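Local coordinates for acyl-CoA thioesterase II TesB2 (Mycobacterium marinum, PDB 3U0A), which probably hydrolyses fatty acyl-CoA thioesters to free fatty acids and coenzyme A, as a double-hotdog member of the C/M/P thioester hydrolase family, at residues E235-S243 with T253-G261. Numbering follows the deposited sequence.
Sequences EWLLYDQSS and THGKIFTQG. With SO4 (sulfate ion), chain L.
Trp236 and Gln260 open the contact with their side chains lying side by side, the amide plane turned 66° from the indole and Gln260 OE1 3.8 Å from Trp236 CD1. From there strands 237-243 and 253-259 run antiparallel as two arms of a beta hairpin. Leu237 sends CB against Ile257 CG2 on the face that looks to helix 186-200. Leu238 and Phe258 form a hydrogen-bonded pair, joined by Leu238 N to Phe258 O at 2.8 Å and by the return bond from Phe258 N to Leu238 O. Tyr239 is the main side-chain partner on the helix side: Ile257 CG1 sits over one face of its ring, 3.7 Å from the centroid and 28° off the normal, a CH-pi contact, while Gln241 CG lies over the opposite face. With CG of Tyr239 roughly anti to the backbone N (chi1 -150°), the ring leans across the neighbouring strand, its edge reaching the backbone of side-chain-less Gly255. Its hydroxyl, hydrogen-bonded to Ser197 OG, links the hairpin to that helix. Asp240 pairs with Lys256 through two backbone bonds of 2.9 Å, Asp240 N to Lys256 O and Lys256 N to Asp240 O; Asp240 OD1 bonds Gln173 NE2, whereas Lys256 NZ makes a weak 3.3 Å bond to sulfate O1. Ser242 N reaches His254 O at 2.9 Å, and the return bond is weak. The ring of the same His254 meets that of His254 of the second subunit. Ser243 OG bonds Leu252 O and, across the interface, His119 NE2 of the second subunit. Tyr239 and Ile257 thus build a largely apolar layer under the helix, as in a hotdog fold, with Gln241 OE1 bonded to Gln172; the other face is mixed, apolar at Leu238 and Phe258, polar at Asp240, Lys256 and His254, where Lys256, with Lys168, would favour an anion such as the bound sulfate.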
ATOM      1  N   GLU A 235       2.408 -24.001   7.822  1.00 46.71           N
ATOM      2  CA  GLU A 235       1.488 -24.059   8.966  1.00 47.22           C
ATOM      3  C   GLU A 235       0.295 -23.175   8.656  1.00 46.75           C
ATOM      4  O   GLU A 235       0.380 -22.317   7.785  1.00 46.14           O
ATOM      5  CB  GLU A 235       2.192 -23.594  10.251  1.00 48.00           C
ATOM      6  CG  GLU A 235       3.100 -24.667  10.865  1.00 48.75           C
ATOM      7  CD  GLU A 235       3.790 -24.243  12.173  1.00 49.65           C
ATOM      8  OE1 GLU A 235       3.586 -23.077  12.669  1.00 49.68           O
ATOM      9  OE2 GLU A 235       4.520 -25.122  12.728  1.00 50.37           O
ATOM     10  N   TRP A 236      -0.816 -23.374   9.351  1.00 47.09           N
ATOM     11  CA  TRP A 236      -2.010 -22.608   9.041  1.00 46.73           C
ATOM     12  C   TRP A 236      -1.819 -21.104   9.187  1.00 46.59           C
ATOM     13  O   TRP A 236      -1.321 -20.614  10.225  1.00 47.14           O
ATOM     14  CB  TRP A 236      -3.197 -23.066   9.885  1.00 47.28           C
ATOM     15  CG  TRP A 236      -3.769 -24.406   9.455  1.00 47.22           C
ATOM     16  CD1 TRP A 236      -3.747 -25.596  10.156  1.00 47.83           C
ATOM     17  CD2 TRP A 236      -4.497 -24.713   8.211  1.00 46.54           C
ATOM     18  NE1 TRP A 236      -4.370 -26.579   9.452  1.00 47.54           N
ATOM     19  CE2 TRP A 236      -4.837 -26.125   8.280  1.00 46.78           C
ATOM     20  CE3 TRP A 236      -4.873 -23.979   7.084  1.00 45.83           C
ATOM     21  CZ2 TRP A 236      -5.515 -26.776   7.257  1.00 46.30           C
ATOM     22  CZ3 TRP A 236      -5.553 -24.639   6.062  1.00 45.40           C
ATOM     23  CH2 TRP A 236      -5.867 -26.021   6.153  1.00 45.62           C
ATOM     24  N   LEU A 237      -2.190 -20.391   8.119  1.00 45.90           N
ATOM     25  CA  LEU A 237      -2.339 -18.934   8.099  1.00 45.69           C
ATOM     26  C   LEU A 237      -3.812 -18.584   7.828  1.00 45.55           C
ATOM     27  O   LEU A 237      -4.440 -19.163   6.935  1.00 45.19           O
ATOM     28  CB  LEU A 237      -1.469 -18.329   7.001  1.00 45.06           C
ATOM     29  CG  LEU A 237       0.012 -18.631   7.065  1.00 45.19           C
ATOM     30  CD1 LEU A 237       0.677 -18.266   5.757  1.00 44.57           C
ATOM     31  CD2 LEU A 237       0.673 -17.942   8.269  1.00 45.75           C
ATOM     32  N   LEU A 238      -4.359 -17.653   8.603  1.00 45.89           N
ATOM     33  CA  LEU A 238      -5.674 -17.108   8.317  1.00 45.80           C
ATOM     34  C   LEU A 238      -5.572 -15.767   7.613  1.00 45.30           C
ATOM     35  O   LEU A 238      -4.935 -14.824   8.101  1.00 45.39           O
ATOM     36  CB  LEU A 238      -6.479 -16.916   9.574  1.00 46.56           C
ATOM     37  CG  LEU A 238      -7.793 -16.110   9.487  1.00 46.65           C
ATOM     38  CD1 LEU A 238      -8.888 -16.912   8.798  1.00 46.55           C
ATOM     39  CD2 LEU A 238      -8.222 -15.735  10.884  1.00 47.51           C
ATOM     40  N   TYR A 239      -6.204 -15.708   6.452  1.00 44.81           N
ATOM     41  CA  TYR A 239      -6.262 -14.511   5.701  1.00 44.40           C
ATOM     42  C   TYR A 239      -7.582 -13.833   5.946  1.00 44.68           C
ATOM     43  O   TYR A 239      -8.611 -14.265   5.454  1.00 44.69           O
ATOM     44  CB  TYR A 239      -6.161 -14.790   4.229  1.00 43.79           C
ATOM     45  CG  TYR A 239      -5.511 -13.671   3.481  1.00 43.35           C
ATOM     46  CD1 TYR A 239      -5.310 -12.400   4.051  1.00 43.47           C
ATOM     47  CD2 TYR A 239      -5.097 -13.867   2.180  1.00 42.86           C
ATOM     48  CE1 TYR A 239      -4.679 -11.379   3.324  1.00 43.07           C
ATOM     49  CE2 TYR A 239      -4.473 -12.856   1.449  1.00 42.51           C
ATOM     50  CZ  TYR A 239      -4.242 -11.631   2.003  1.00 42.60           C
ATOM     51  OH  TYR A 239      -3.581 -10.714   1.202  1.00 42.26           O
ATOM     52  N   ASP A 240      -7.541 -12.744   6.680  1.00 44.94           N
ATOM     53  CA  ASP A 240      -8.728 -11.963   6.918  1.00 45.26           C
ATOM     54  C   ASP A 240      -8.777 -10.796   5.913  1.00 44.78           C
ATOM     55  O   ASP A 240      -7.948  -9.893   5.974  1.00 44.58           O
ATOM     56  CB  ASP A 240      -8.734 -11.494   8.366  1.00 45.94           C
ATOM     57  CG  ASP A 240      -9.969 -10.769   8.728  1.00 46.40           C
ATOM     58  OD1 ASP A 240     -11.040 -11.093   8.205  1.00 46.47           O
ATOM     59  OD2 ASP A 240      -9.856  -9.865   9.541  1.00 46.75           O
ATOM     60  N   GLN A 241      -9.748 -10.866   4.997  1.00 44.65           N
ATOM     61  CA  GLN A 241      -9.803 -10.007   3.803  1.00 44.20           C
ATOM     62  C   GLN A 241     -11.054  -9.163   3.774  1.00 44.55           C
ATOM     63  O   GLN A 241     -12.048  -9.471   4.444  1.00 45.12           O
ATOM     64  CB  GLN A 241      -9.798 -10.818   2.502  1.00 43.76           C
ATOM     65  CG  GLN A 241      -8.778 -11.918   2.417  1.00 43.49           C
ATOM     66  CD  GLN A 241      -8.927 -12.755   1.148  1.00 43.13           C
ATOM     67  OE1 GLN A 241     -10.038 -13.024   0.703  1.00 43.27           O
ATOM     68  NE2 GLN A 241      -7.807 -13.178   0.572  1.00 42.74           N
ATOM     69  N   SER A 242     -10.981  -8.093   2.987  1.00 44.27           N
ATOM     70  CA  SER A 242     -12.126  -7.245   2.731  1.00 44.58           C
ATOM     71  C   SER A 242     -11.928  -6.410   1.475  1.00 44.17           C
ATOM     72  O   SER A 242     -10.810  -6.170   1.043  1.00 43.68           O
ATOM     73  CB  SER A 242     -12.420  -6.333   3.931  1.00 45.11           C
ATOM     74  OG  SER A 242     -12.011  -4.984   3.715  1.00 44.92           O
ATOM     75  N   SER A 243     -13.033  -5.970   0.899  1.00 44.44           N
ATOM     76  CA  SER A 243     -13.020  -5.058  -0.213  1.00 44.22           C
ATOM     77  C   SER A 243     -13.787  -3.835   0.224  1.00 44.70           C
ATOM     78  O   SER A 243     -14.997  -3.808   0.140  1.00 45.22           O
ATOM     79  CB  SER A 243     -13.669  -5.684  -1.438  1.00 44.18           C
ATOM     80  OG  SER A 243     -13.576  -4.813  -2.553  1.00 44.02           O
ATOM     81  N   THR A 253      -8.953  -3.894  -2.437  1.00 42.50           N
ATOM     82  CA  THR A 253      -9.005  -4.947  -1.441  1.00 42.63           C
ATOM     83  C   THR A 253      -7.833  -4.823  -0.455  1.00 42.51           C
ATOM     84  O   THR A 253      -6.874  -4.075  -0.642  1.00 42.26           O
ATOM     85  CB  THR A 253      -9.072  -6.338  -2.114  1.00 42.48           C
ATOM     86  OG1 THR A 253      -7.851  -6.627  -2.814  1.00 42.06           O
ATOM     87  CG2 THR A 253     -10.269  -6.396  -3.089  1.00 42.67           C
ATOM     88  N   HIS A 254      -7.962  -5.563   0.629  1.00 42.77           N
ATOM     89  CA  HIS A 254      -7.166  -5.339   1.825  1.00 42.89           C
ATOM     90  C   HIS A 254      -7.205  -6.549   2.688  1.00 43.15           C
ATOM     91  O   HIS A 254      -8.295  -7.123   2.903  1.00 43.48           O
ATOM     92  CB  HIS A 254      -7.755  -4.187   2.620  1.00 43.25           C
ATOM     93  CG  HIS A 254      -7.133  -4.022   3.976  1.00 43.51           C
ATOM     94  ND1 HIS A 254      -5.918  -3.493   4.146  1.00 43.28           N
ATOM     95  CD2 HIS A 254      -7.590  -4.392   5.250  1.00 44.07           C
ATOM     96  CE1 HIS A 254      -5.610  -3.490   5.462  1.00 43.67           C
ATOM     97  NE2 HIS A 254      -6.635  -4.045   6.133  1.00 44.16           N
ATOM     98  N   GLY A 255      -6.060  -6.934   3.246  1.00 43.09           N
ATOM     99  CA  GLY A 255      -6.099  -7.990   4.223  1.00 43.46           C
ATOM    100  C   GLY A 255      -4.972  -8.067   5.208  1.00 43.63           C
ATOM    101  O   GLY A 255      -3.946  -7.432   5.018  1.00 43.38           O
ATOM    102  N   LYS A 256      -5.193  -8.881   6.249  1.00 44.12           N
ATOM    103  CA  LYS A 256      -4.209  -9.165   7.284  1.00 44.45           C
ATOM    104  C   LYS A 256      -4.075 -10.666   7.437  1.00 44.61           C
ATOM    105  O   LYS A 256      -5.026 -11.397   7.305  1.00 44.73           O
ATOM    106  CB  LYS A 256      -4.641  -8.585   8.623  1.00 45.08           C
ATOM    107  CG  LYS A 256      -5.307  -7.245   8.529  1.00 45.05           C
ATOM    108  CD  LYS A 256      -5.066  -6.440   9.794  1.00 45.57           C
ATOM    109  CE  LYS A 256      -5.612  -5.011   9.653  1.00 45.51           C
ATOM    110  NZ  LYS A 256      -7.104  -4.948   9.690  1.00 45.86           N
ATOM    111  N   ILE A 257      -2.877 -11.121   7.721  1.00 38.80           N
ATOM    112  CA  ILE A 257      -2.622 -12.533   7.787  1.00 39.40           C
ATOM    113  C   ILE A 257      -2.131 -12.889   9.181  1.00 39.89           C
ATOM    114  O   ILE A 257      -1.220 -12.261   9.703  1.00 39.99           O
ATOM    115  CB  ILE A 257      -1.631 -12.943   6.691  1.00 39.77           C
ATOM    116  CG1 ILE A 257      -2.326 -12.908   5.349  1.00 39.51           C
ATOM    117  CG2 ILE A 257      -1.131 -14.346   6.906  1.00 40.80           C
ATOM    118  CD1 ILE A 257      -1.574 -12.160   4.298  1.00 39.38           C
ATOM    119  N   PHE A 258      -2.795 -13.861   9.799  1.00 40.38           N
ATOM    120  CA  PHE A 258      -2.439 -14.302  11.131  1.00 40.97           C
ATOM    121  C   PHE A 258      -2.017 -15.768  11.107  1.00 41.98           C
ATOM    122  O   PHE A 258      -2.466 -16.539  10.258  1.00 42.40           O
ATOM    123  CB  PHE A 258      -3.601 -14.198  12.062  1.00 41.10           C
ATOM    124  CG  PHE A 258      -4.124 -12.843  12.223  1.00 40.55           C
ATOM    125  CD1 PHE A 258      -3.783 -12.102  13.325  1.00 40.75           C
ATOM    126  CD2 PHE A 258      -5.033 -12.329  11.330  1.00 40.12           C
ATOM    127  CE1 PHE A 258      -4.305 -10.836  13.517  1.00 40.65           C
ATOM    128  CE2 PHE A 258      -5.561 -11.072  11.510  1.00 39.91           C
ATOM    129  CZ  PHE A 258      -5.195 -10.314  12.600  1.00 40.24           C
ATOM    130  N   THR A 259      -1.160 -16.132  12.049  1.00 42.60           N
ATOM    131  CA  THR A 259      -0.890 -17.537  12.328  1.00 43.87           C
ATOM    132  C   THR A 259      -2.072 -18.071  13.130  1.00 44.32           C
ATOM    133  O   THR A 259      -2.922 -17.281  13.599  1.00 43.70           O
ATOM    134  CB  THR A 259       0.393 -17.732  13.166  1.00 44.58           C
ATOM    135  OG1 THR A 259       0.176 -17.263  14.499  1.00 44.43           O
ATOM    136  CG2 THR A 259       1.566 -16.963  12.546  1.00 44.37           C
ATOM    137  N   GLN A 260      -2.113 -19.380  13.322  1.00 45.70           N
ATOM    138  CA  GLN A 260      -3.189 -19.965  14.081  1.00 46.55           C
ATOM    139  C   GLN A 260      -3.122 -19.568  15.573  1.00 46.49           C
ATOM    140  O   GLN A 260      -4.147 -19.420  16.228  1.00 46.74           O
ATOM    141  CB  GLN A 260      -3.171 -21.463  13.927  1.00 48.40           C
ATOM    142  CG  GLN A 260      -4.565 -22.057  13.924  1.00 49.50           C
ATOM    143  CD  GLN A 260      -4.543 -23.566  13.751  1.00 51.79           C
ATOM    144  OE1 GLN A 260      -3.463 -24.175  13.683  1.00 52.53           O
ATOM    145  NE2 GLN A 260      -5.723 -24.174  13.680  1.00 53.24           N
ATOM    146  N   GLY A 261      -1.926 -19.355  16.102  1.00 46.39           N
ATOM    147  CA  GLY A 261      -1.782 -18.845  17.466  1.00 46.41           C
ATOM    148  C   GLY A 261      -2.087 -17.353  17.607  1.00 45.26           C
ATOM    149  O   GLY A 261      -1.940 -16.783  18.695  1.00 45.43           O
TER
HETATM  150  S   SO4 L 286      -9.789  -2.219   8.739  1.00 57.00           S
HETATM  151  O1  SO4 L 286      -8.353  -2.177   8.319  1.00 45.44           O
HETATM  152  O2  SO4 L 286     -10.537  -1.007   8.192  1.00 47.27           O
HETATM  153  O3  SO4 L 286     -10.362  -3.532   8.286  1.00 34.03           O
HETATM  154  O4  SO4 L 286      -9.807  -2.133  10.248  1.00 53.32           O